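S-adenosylmethionine:2-demethylmenaquinone methyltransferase (Geobacillus kaustophilus, PDB 2PCN) is an RraA-like protein with the mixed alpha/beta fold of that family, found in an assembly of three copies of the chain. Local coordinates at residues I34-V39 with V127-G132; R95-I100 with I110-V115; E48-V53 with Q78-R83. One frame throughout, in Å; residues are numbered along the deposited sequence.

Contact 1: residues I34-V39 with V127-G132; sequences IATVDV and VVLEFG
T36 reaches out from strand 30-38 to grip the backbone of V127, where its hydroxyl donates a hydrogen bond across the contact. OG1 donates to V127 O at 2.6 Å, lying in the carbonyl plane on a lone pair. The first torsion makes this possible: at 65° it sets OG1 between the backbone N and the carbonyl carbon of T36, while CG2 stands beside the backbone N. Strand 30-38 is also joined to this part of the chain by a backbone bond between T36 and D126.

L129 supplies the apolar half. Its two methyls divide the opposing strand between them: CD1 rests 3.7 Å from CB of T36, and CD2 lies 3.6 Å from CB of D38, the two residues being on the same side of the strand. L129 and each of these partners slide past one another in opposite directions, with CD2 also 3.7 Å from V37 O. V127 adds a lighter touch, its CG2 meeting D38 CB at 3.7 Å.

D38 turns its CB into this packing, and OD1 still skims L129 CD2; with CG anti to the backbone N (chi1 -170°), the carboxylate also forms a salt bridge with K64 through OD1. Two waters extend the group to the second segment, one accepting from E130 N and the other donating to V128 O, though each donates only weakly to D38.

At 74°, with axes 8.5 Å apart, the short strand segments are not laid side by side as sheet neighbours. Side chains and a hydroxyl-to-backbone bond dock the antiparallel hairpin 129-131/134-136 against a strand of the main mixed sheet of this RraA-like fold.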
loop_
_atom_site.group_PDB
_atom_site.type_symbol
_atom_site.label_atom_id
_atom_site.label_comp_id
_atom_site.label_asym_id
_atom_site.label_seq_id
_atom_site.Cartn_x
_atom_site.Cartn_y
_atom_site.Cartn_z
ATOM N N ILE A 34 3.842 16.899 -20.680
ATOM C CA ILE A 34 4.250 15.513 -20.845
ATOM C C ILE A 34 5.300 15.273 -21.931
ATOM O O ILE A 34 5.237 15.847 -23.014
ATOM C CB ILE A 34 3.021 14.630 -21.189
ATOM C CG1 ILE A 34 2.096 14.517 -19.978
ATOM C CG2 ILE A 34 3.470 13.266 -21.673
ATOM C CD1 ILE A 34 0.821 13.738 -20.269
ATOM N N ALA A 35 6.263 14.419 -21.605
ATOM C CA ALA A 35 7.309 13.980 -22.519
ATOM C C ALA A 35 7.116 12.471 -22.402
ATOM O O ALA A 35 6.935 11.965 -21.292
ATOM C CB ALA A 35 8.683 14.380 -22.005
ATOM N N THR A 36 7.142 11.751 -23.522
ATOM C CA THR A 36 6.911 10.308 -23.480
ATOM C C THR A 36 8.070 9.402 -23.861
ATOM O O THR A 36 8.940 9.763 -24.659
ATOM C CB THR A 36 5.726 9.905 -24.390
ATOM O OG1 THR A 36 6.066 10.173 -25.757
ATOM C CG2 THR A 36 4.469 10.681 -24.024
ATOM N N VAL A 37 8.054 8.207 -23.283
ATOM C CA VAL A 37 9.049 7.180 -23.559
ATOM C C VAL A 37 8.321 5.842 -23.507
ATOM O O VAL A 37 7.610 5.552 -22.543
ATOM C CB VAL A 37 10.182 7.153 -22.508
ATOM C CG1 VAL A 37 11.194 6.076 -22.877
ATOM C CG2 VAL A 37 10.862 8.504 -22.427
ATOM N N ASP A 38 8.495 5.033 -24.546
ATOM C CA ASP A 38 7.856 3.724 -24.624
ATOM C C ASP A 38 8.964 2.674 -24.666
ATOM O O ASP A 38 9.731 2.607 -25.627
ATOM C CB ASP A 38 6.989 3.660 -25.884
ATOM C CG ASP A 38 6.097 2.435 -25.924
ATOM O OD1 ASP A 38 5.455 2.121 -24.901
ATOM O OD2 ASP A 38 6.026 1.796 -26.994
ATOM N N VAL A 39 9.051 1.863 -23.615
ATOM C CA VAL A 39 10.090 0.840 -23.522
ATOM C C VAL A 39 9.580 -0.461 -22.914
ATOM O O VAL A 39 8.431 -0.557 -22.484
ATOM C CB VAL A 39 11.265 1.322 -22.639
ATOM C CG1 VAL A 39 11.855 2.606 -23.207
ATOM C CG2 VAL A 39 10.779 1.546 -21.205
ATOM N N VAL A 127 6.379 9.225 -28.582
ATOM C CA VAL A 127 5.294 8.509 -29.244
ATOM C C VAL A 127 4.079 8.567 -28.324
ATOM O O VAL A 127 4.199 8.932 -27.152
ATOM C CB VAL A 127 5.648 7.021 -29.508
ATOM C CG1 VAL A 127 6.807 6.924 -30.492
ATOM C CG2 VAL A 127 5.995 6.323 -28.203
ATOM N N VAL A 128 2.909 8.223 -28.852
ATOM C CA VAL A 128 1.699 8.229 -28.045
ATOM C C VAL A 128 1.673 6.950 -27.216
ATOM O O VAL A 128 1.846 5.855 -27.747
ATOM C CB VAL A 128 0.437 8.290 -28.928
ATOM C CG1 VAL A 128 -0.809 8.217 -28.061
ATOM C CG2 VAL A 128 0.439 9.577 -29.745
ATOM N N LEU A 129 1.476 7.095 -25.910
ATOM C CA LEU A 129 1.437 5.942 -25.025
ATOM C C LEU A 129 -0.010 5.593 -24.721
ATOM O O LEU A 129 -0.889 6.458 -24.764
ATOM C CB LEU A 129 2.175 6.247 -23.717
ATOM C CG LEU A 129 3.591 6.813 -23.830
ATOM C CD1 LEU A 129 4.101 7.153 -22.440
ATOM C CD2 LEU A 129 4.511 5.809 -24.514
ATOM N N GLU A 130 -0.253 4.326 -24.415
ATOM C CA GLU A 130 -1.594 3.867 -24.095
ATOM C C GLU A 130 -1.603 2.869 -22.944
ATOM O O GLU A 130 -1.282 1.696 -23.125
ATOM C CB GLU A 130 -2.243 3.230 -25.327
ATOM C CG GLU A 130 -2.599 4.217 -26.421
ATOM C CD GLU A 130 -3.143 3.539 -27.663
ATOM O OE1 GLU A 130 -4.094 2.740 -27.535
ATOM O OE2 GLU A 130 -2.621 3.811 -28.766
ATOM N N PHE A 131 -1.963 3.347 -21.757
ATOM C CA PHE A 131 -2.050 2.490 -20.579
ATOM C C PHE A 131 -2.891 3.169 -19.506
ATOM O O PHE A 131 -3.079 4.388 -19.534
ATOM C CB PHE A 131 -0.659 2.158 -20.019
ATOM C CG PHE A 131 0.071 3.340 -19.444
ATOM C CD1 PHE A 131 0.942 4.088 -20.230
ATOM C CD2 PHE A 131 -0.102 3.695 -18.107
ATOM C CE1 PHE A 131 1.638 5.175 -19.693
ATOM C CE2 PHE A 131 0.587 4.781 -17.560
ATOM C CZ PHE A 131 1.460 5.522 -18.357
ATOM N N GLY A 132 -3.400 2.375 -18.571
ATOM C CA GLY A 132 -4.216 2.916 -17.498
ATOM C C GLY A 132 -5.493 3.548 -18.011
ATOM O O GLY A 132 -6.084 4.397 -17.344
HETATM O O HOH W 1 2.009 2.587 -24.907
HETATM O O HOH W 2 3.502 3.343 -28.011
#

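Contact 2: residues R95-I100 with I110-V115; sequences RDSAEI and IGTCPV
R95 and the C113-P114 backbone form the close half of this contact. CB of R95 sits 3.2 Å from C113 O, and CD comes within 3.6 Å of P114 O, so the aliphatic stem runs past two successive carbonyls. CG lies between the backbone N and the carbonyl carbon (chi1 66°), and from there the chain continues extended to NE. At its end NH1 donates to P114 O at 2.8 Å, with an N-H...O angle of 149°. The acceptor lies almost exactly in the guanidinium plane, whereas seen from the proline the donor is tilted from the carbonyl plane. NH2 forms a salt bridge with D8 of the second subunit, and an acetate ion, probably from the crystallisation liquor, lies about 4 Å from the arginine side chain.

The other half is looser. CB and, a little farther, OG of S97, in the first turn of helix 97-100, face the CG2 methyl of T112, CB to CG2 at 4.0 Å. Their hydroxyls are not spent on each other: both S97 and T112 find their main polar partner in D147 of the second subunit, whose A146 packs on both side chains. The second subunit therefore covers the looser half, and it reaches the tight half too, through T3 on P114.

Backbone bonds of G111 and C113 to I94 continue the ladder between strands 93-94 and 111-112. The arrangement belongs to the end of a small three-stranded parallel sheet, where one strand leads into a short helix and the next into a loop, at a subunit interface.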
loop_
_atom_site.group_PDB
_atom_site.type_symbol
_atom_site.label_atom_id
_atom_site.label_comp_id
_atom_site.label_asym_id
_atom_site.label_seq_id
_atom_site.Cartn_x
_atom_site.Cartn_y
_atom_site.Cartn_z
ATOM N N ARG A 95 13.659 1.487 -8.404
ATOM C CA ARG A 95 14.462 0.960 -7.313
ATOM C C ARG A 95 15.089 2.167 -6.617
ATOM O O ARG A 95 14.894 3.300 -7.062
ATOM C CB ARG A 95 15.519 -0.031 -7.814
ATOM C CG ARG A 95 16.611 0.530 -8.703
ATOM C CD ARG A 95 17.548 -0.610 -9.095
ATOM N NE ARG A 95 18.829 -0.145 -9.616
ATOM C CZ ARG A 95 19.873 -0.938 -9.837
ATOM N NH1 ARG A 95 19.789 -2.240 -9.587
ATOM N NH2 ARG A 95 21.011 -0.425 -10.286
ATOM N N ASP A 96 15.827 1.928 -5.538
ATOM C CA ASP A 96 16.426 3.004 -4.747
ATOM C C ASP A 96 15.285 3.882 -4.229
ATOM O O ASP A 96 15.430 5.101 -4.112
ATOM C CB ASP A 96 17.385 3.861 -5.583
ATOM C CG ASP A 96 18.545 3.064 -6.150
ATOM O OD1 ASP A 96 19.101 2.208 -5.429
ATOM O OD2 ASP A 96 18.907 3.305 -7.318
ATOM N N SER A 97 14.154 3.250 -3.913
ATOM C CA SER A 97 12.985 3.971 -3.421
ATOM C C SER A 97 13.279 4.719 -2.131
ATOM O O SER A 97 12.716 5.782 -1.885
ATOM C CB SER A 97 11.803 3.010 -3.212
ATOM O OG SER A 97 12.084 2.026 -2.230
ATOM N N ALA A 98 14.162 4.173 -1.305
ATOM C CA ALA A 98 14.508 4.837 -0.055
ATOM C C ALA A 98 15.140 6.195 -0.360
ATOM O O ALA A 98 14.754 7.214 0.211
ATOM C CB ALA A 98 15.475 3.977 0.742
ATOM N N GLU A 99 16.104 6.195 -1.273
ATOM C CA GLU A 99 16.814 7.410 -1.664
ATOM C C GLU A 99 15.921 8.408 -2.408
ATOM O O GLU A 99 16.014 9.623 -2.199
ATOM C CB GLU A 99 18.019 7.051 -2.540
ATOM C CG GLU A 99 19.106 6.233 -1.839
ATOM C CD GLU A 99 18.725 4.771 -1.628
ATOM O OE1 GLU A 99 17.641 4.354 -2.083
ATOM O OE2 GLU A 99 19.520 4.033 -1.008
ATOM N N ILE A 100 15.062 7.894 -3.279
ATOM C CA ILE A 100 14.166 8.745 -4.054
ATOM C C ILE A 100 13.136 9.435 -3.160
ATOM O O ILE A 100 12.703 10.551 -3.442
ATOM C CB ILE A 100 13.473 7.910 -5.157
ATOM C CG1 ILE A 100 14.505 7.578 -6.243
ATOM C CG2 ILE A 100 12.260 8.658 -5.723
ATOM C CD1 ILE A 100 14.059 6.513 -7.236
ATOM N N ILE A 110 4.300 1.504 -10.263
ATOM C CA ILE A 110 3.414 0.475 -9.723
ATOM C C ILE A 110 4.086 -0.442 -8.714
ATOM O O ILE A 110 3.425 -1.276 -8.091
ATOM C CB ILE A 110 2.785 -0.388 -10.841
ATOM C CG1 ILE A 110 3.868 -1.164 -11.592
ATOM C CG2 ILE A 110 2.000 0.507 -11.793
ATOM C CD1 ILE A 110 3.319 -2.210 -12.542
ATOM N N GLY A 111 5.394 -0.285 -8.539
ATOM C CA GLY A 111 6.097 -1.119 -7.581
ATOM C C GLY A 111 7.597 -0.930 -7.621
ATOM O O GLY A 111 8.105 -0.074 -8.343
ATOM N N THR A 112 8.307 -1.726 -6.828
ATOM C CA THR A 112 9.759 -1.659 -6.779
ATOM C C THR A 112 10.336 -3.000 -7.204
ATOM O O THR A 112 9.692 -4.037 -7.061
ATOM C CB THR A 112 10.275 -1.343 -5.358
ATOM O OG1 THR A 112 9.853 -2.371 -4.450
ATOM C CG2 THR A 112 9.746 0.008 -4.886
ATOM N N CYS A 113 11.551 -2.957 -7.735
ATOM C CA CYS A 113 12.264 -4.147 -8.182
ATOM C C CYS A 113 13.743 -3.792 -8.117
ATOM O O CYS A 113 14.170 -2.802 -8.706
ATOM C CB CYS A 113 11.883 -4.498 -9.618
ATOM S SG CYS A 113 12.798 -5.918 -10.256
ATOM N N PRO A 114 14.543 -4.596 -7.400
ATOM C CA PRO A 114 15.980 -4.339 -7.262
ATOM C C PRO A 114 16.838 -4.620 -8.494
ATOM O O PRO A 114 17.976 -4.151 -8.575
ATOM C CB PRO A 114 16.368 -5.226 -6.083
ATOM C CG PRO A 114 15.508 -6.432 -6.310
ATOM C CD PRO A 114 14.157 -5.811 -6.656
ATOM N N VAL A 115 16.298 -5.366 -9.454
ATOM C CA VAL A 115 17.053 -5.710 -10.660
ATOM C C VAL A 115 17.137 -4.579 -11.687
ATOM O O VAL A 115 16.126 -3.981 -12.054
ATOM C CB VAL A 115 16.447 -6.948 -11.359
ATOM C CG1 VAL A 115 17.284 -7.319 -12.577
ATOM C CG2 VAL A 115 16.369 -8.115 -10.379
#

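Contact 3: residues E48-V53 with Q78-R83; sequences EALETV and QIACER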
loop_
_atom_site.group_PDB
_atom_site.type_symbol
_atom_site.label_atom_id
_atom_site.label_comp_id
_atom_site.label_asym_id
_atom_site.label_seq_id
_atom_site.Cartn_x
_atom_site.Cartn_y
_atom_site.Cartn_z
ATOM N N GLU A 48 18.196 9.072 -21.520
ATOM C CA GLU A 48 18.422 10.117 -22.512
ATOM C C GLU A 48 17.342 11.193 -22.445
ATOM O O GLU A 48 17.628 12.382 -22.617
ATOM C CB GLU A 48 18.489 9.510 -23.915
ATOM C CG GLU A 48 19.481 8.362 -24.014
ATOM C CD GLU A 48 19.869 8.038 -25.442
ATOM O OE1 GLU A 48 18.968 7.982 -26.305
ATOM O OE2 GLU A 48 21.076 7.834 -25.696
ATOM N N ALA A 49 16.104 10.779 -22.186
ATOM C CA ALA A 49 15.000 11.723 -22.078
ATOM C C ALA A 49 15.227 12.641 -20.874
ATOM O O ALA A 49 15.121 13.867 -20.982
ATOM C CB ALA A 49 13.673 10.969 -21.924
ATOM N N LEU A 50 15.546 12.048 -19.730
ATOM C CA LEU A 50 15.778 12.830 -18.518
ATOM C C LEU A 50 16.926 13.818 -18.671
ATOM O O LEU A 50 16.954 14.852 -18.007
ATOM C CB LEU A 50 16.067 11.905 -17.331
ATOM C CG LEU A 50 14.902 11.045 -16.847
ATOM C CD1 LEU A 50 15.383 10.100 -15.753
ATOM C CD2 LEU A 50 13.785 11.948 -16.335
ATOM N N GLU A 51 17.871 13.501 -19.550
ATOM C CA GLU A 51 19.020 14.375 -19.759
ATOM C C GLU A 51 18.752 15.453 -20.804
ATOM O O GLU A 51 19.546 16.379 -20.949
ATOM C CB GLU A 51 20.237 13.555 -20.200
ATOM C CG GLU A 51 20.581 12.392 -19.286
ATOM C CD GLU A 51 21.731 11.556 -19.817
ATOM O OE1 GLU A 51 21.726 11.231 -21.022
ATOM O OE2 GLU A 51 22.634 11.212 -19.027
ATOM N N THR A 52 17.628 15.353 -21.510
ATOM C CA THR A 52 17.323 16.318 -22.562
ATOM C C THR A 52 16.002 17.088 -22.524
ATOM O O THR A 52 15.917 18.165 -23.111
ATOM C CB THR A 52 17.424 15.645 -23.941
ATOM O OG1 THR A 52 16.482 14.566 -24.010
ATOM C CG2 THR A 52 18.832 15.099 -24.161
ATOM N N VAL A 53 14.973 16.570 -21.854
ATOM C CA VAL A 53 13.696 17.287 -21.827
ATOM C C VAL A 53 13.778 18.638 -21.101
ATOM O O VAL A 53 14.619 18.837 -20.225
ATOM C CB VAL A 53 12.567 16.434 -21.194
ATOM C CG1 VAL A 53 12.360 15.170 -22.009
ATOM C CG2 VAL A 53 12.905 16.094 -19.743
ATOM N N GLN A 78 18.250 11.704 -9.706
ATOM C CA GLN A 78 19.151 12.812 -9.413
ATOM C C GLN A 78 19.242 13.730 -10.632
ATOM O O GLN A 78 19.237 14.957 -10.502
ATOM C CB GLN A 78 20.530 12.262 -9.059
ATOM C CG GLN A 78 21.549 13.303 -8.654
ATOM C CD GLN A 78 22.834 12.664 -8.169
ATOM O OE1 GLN A 78 23.538 12.006 -8.932
ATOM N NE2 GLN A 78 23.139 12.845 -6.891
ATOM N N ILE A 79 19.327 13.134 -11.819
ATOM C CA ILE A 79 19.398 13.920 -13.046
ATOM C C ILE A 79 18.125 14.752 -13.150
ATOM O O ILE A 79 18.167 15.939 -13.481
ATOM C CB ILE A 79 19.513 13.011 -14.298
ATOM C CG1 ILE A 79 20.836 12.243 -14.270
ATOM C CG2 ILE A 79 19.411 13.849 -15.568
ATOM C CD1 ILE A 79 20.981 11.244 -15.393
ATOM N N ALA A 80 16.989 14.126 -12.854
ATOM C CA ALA A 80 15.711 14.822 -12.913
ATOM C C ALA A 80 15.711 16.034 -11.981
ATOM O O ALA A 80 15.154 17.079 -12.316
ATOM C CB ALA A 80 14.574 13.870 -12.547
ATOM N N CYS A 81 16.333 15.897 -10.814
ATOM C CA CYS A 81 16.404 17.006 -9.865
ATOM C C CYS A 81 17.353 18.093 -10.359
ATOM O O CYS A 81 17.042 19.280 -10.289
ATOM C CB CYS A 81 16.884 16.522 -8.496
ATOM S SG CYS A 81 15.686 15.522 -7.603
ATOM N N GLU A 82 18.511 17.677 -10.858
ATOM C CA GLU A 82 19.512 18.617 -11.348
ATOM C C GLU A 82 19.029 19.444 -12.539
ATOM O O GLU A 82 19.428 20.599 -12.696
ATOM C CB GLU A 82 20.791 17.869 -11.738
ATOM C CG GLU A 82 21.346 16.988 -10.637
ATOM C CD GLU A 82 22.590 16.230 -11.058
ATOM O OE1 GLU A 82 22.696 15.869 -12.248
ATOM O OE2 GLU A 82 23.454 15.978 -10.193
ATOM N N ARG A 83 18.173 18.864 -13.375
ATOM C CA ARG A 83 17.690 19.589 -14.546
ATOM C C ARG A 83 16.319 20.232 -14.341
ATOM O O ARG A 83 15.698 20.716 -15.285
ATOM C CB ARG A 83 17.692 18.659 -15.769
ATOM C CG ARG A 83 19.052 18.027 -16.017
ATOM C CD ARG A 83 19.174 17.371 -17.388
ATOM N NE ARG A 83 18.967 18.325 -18.475
ATOM C CZ ARG A 83 17.826 18.464 -19.143
ATOM N NH1 ARG A 83 16.783 17.701 -18.845
ATOM N NH2 ARG A 83 17.723 19.374 -20.106
HETATM O O HOH W 3 15.594 20.455 -18.120
#
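R83, the first residue beyond helix 74-82 to leave helical geometry, spends its guanidinium on carbonyls of residues 50 to 53, where the chain leaves helix 44-52. NH1 donates twice. Its shorter bond, 2.8 Å to V53 O, lies near the guanidinium plane and meets a lone pair of the carbonyl; the other, 3.0 Å to L50 O, is more bent (136°), with the donor above the carbonyl plane. NH2 adds a weak bond to V53 O. A bend at chi3 (60°) turns NE out of the line of the preceding chain. E51 O lies over the centre of the guanidinium, 3.1 Å above its plane, with T52 N over the same face nearer the rim. E51 O is close to NE too, but at too poor an angle to count as a bond.

V53 O has a further donor in a water that also donates to R83 O, so a second, solvent-mediated path ties the two segments. Several neighbouring polar groups have partners as well. T52 OG1 donates to E48 O and is also bonded to R125; A49 O accepts from both T52 N and V53 N; and E51 OE2 forms a salt bridge with R47.

The side chains of I79 and E51 cross obliquely, CD1 of I79 being 4.0 Å from OE2 of E51. The apolar pairs are L50 CB with I79 CG2 and L50 CD2 with A80 CB, each at 4.3 Å.

The helical segments 48-52 and 78-82 run in nearly the same direction, 15° apart. Helix 44-52 makes the beta-alpha-beta crossover between parallel strands 30-38 and 58-62, with A49 and L50 packed on L59; helix 74-82 precedes strand 87-90, and L50 and V53 share L85 on the way to it.

Contacts 1 and 3 are joined directly, since strand 30-38 leads into helix 44-52: A35 CB packs on V53 CG1 and V37 CG2 on A49 CB, each pair at 3.8 Å, although the contact centres lie about 17 Å apart. Contact 2 stands off from both, its centre about 21 Å from that of contact 1 and 18 Å from that of contact 3. Along the chain, contact 3 closes before contact 2 opens, and residues 34-39 and 127-132 bracket the two. The contacts thus mark three places in the fold: a hairpin docked on the main sheet, two helices beside that sheet, and a small parallel sheet that meets another subunit.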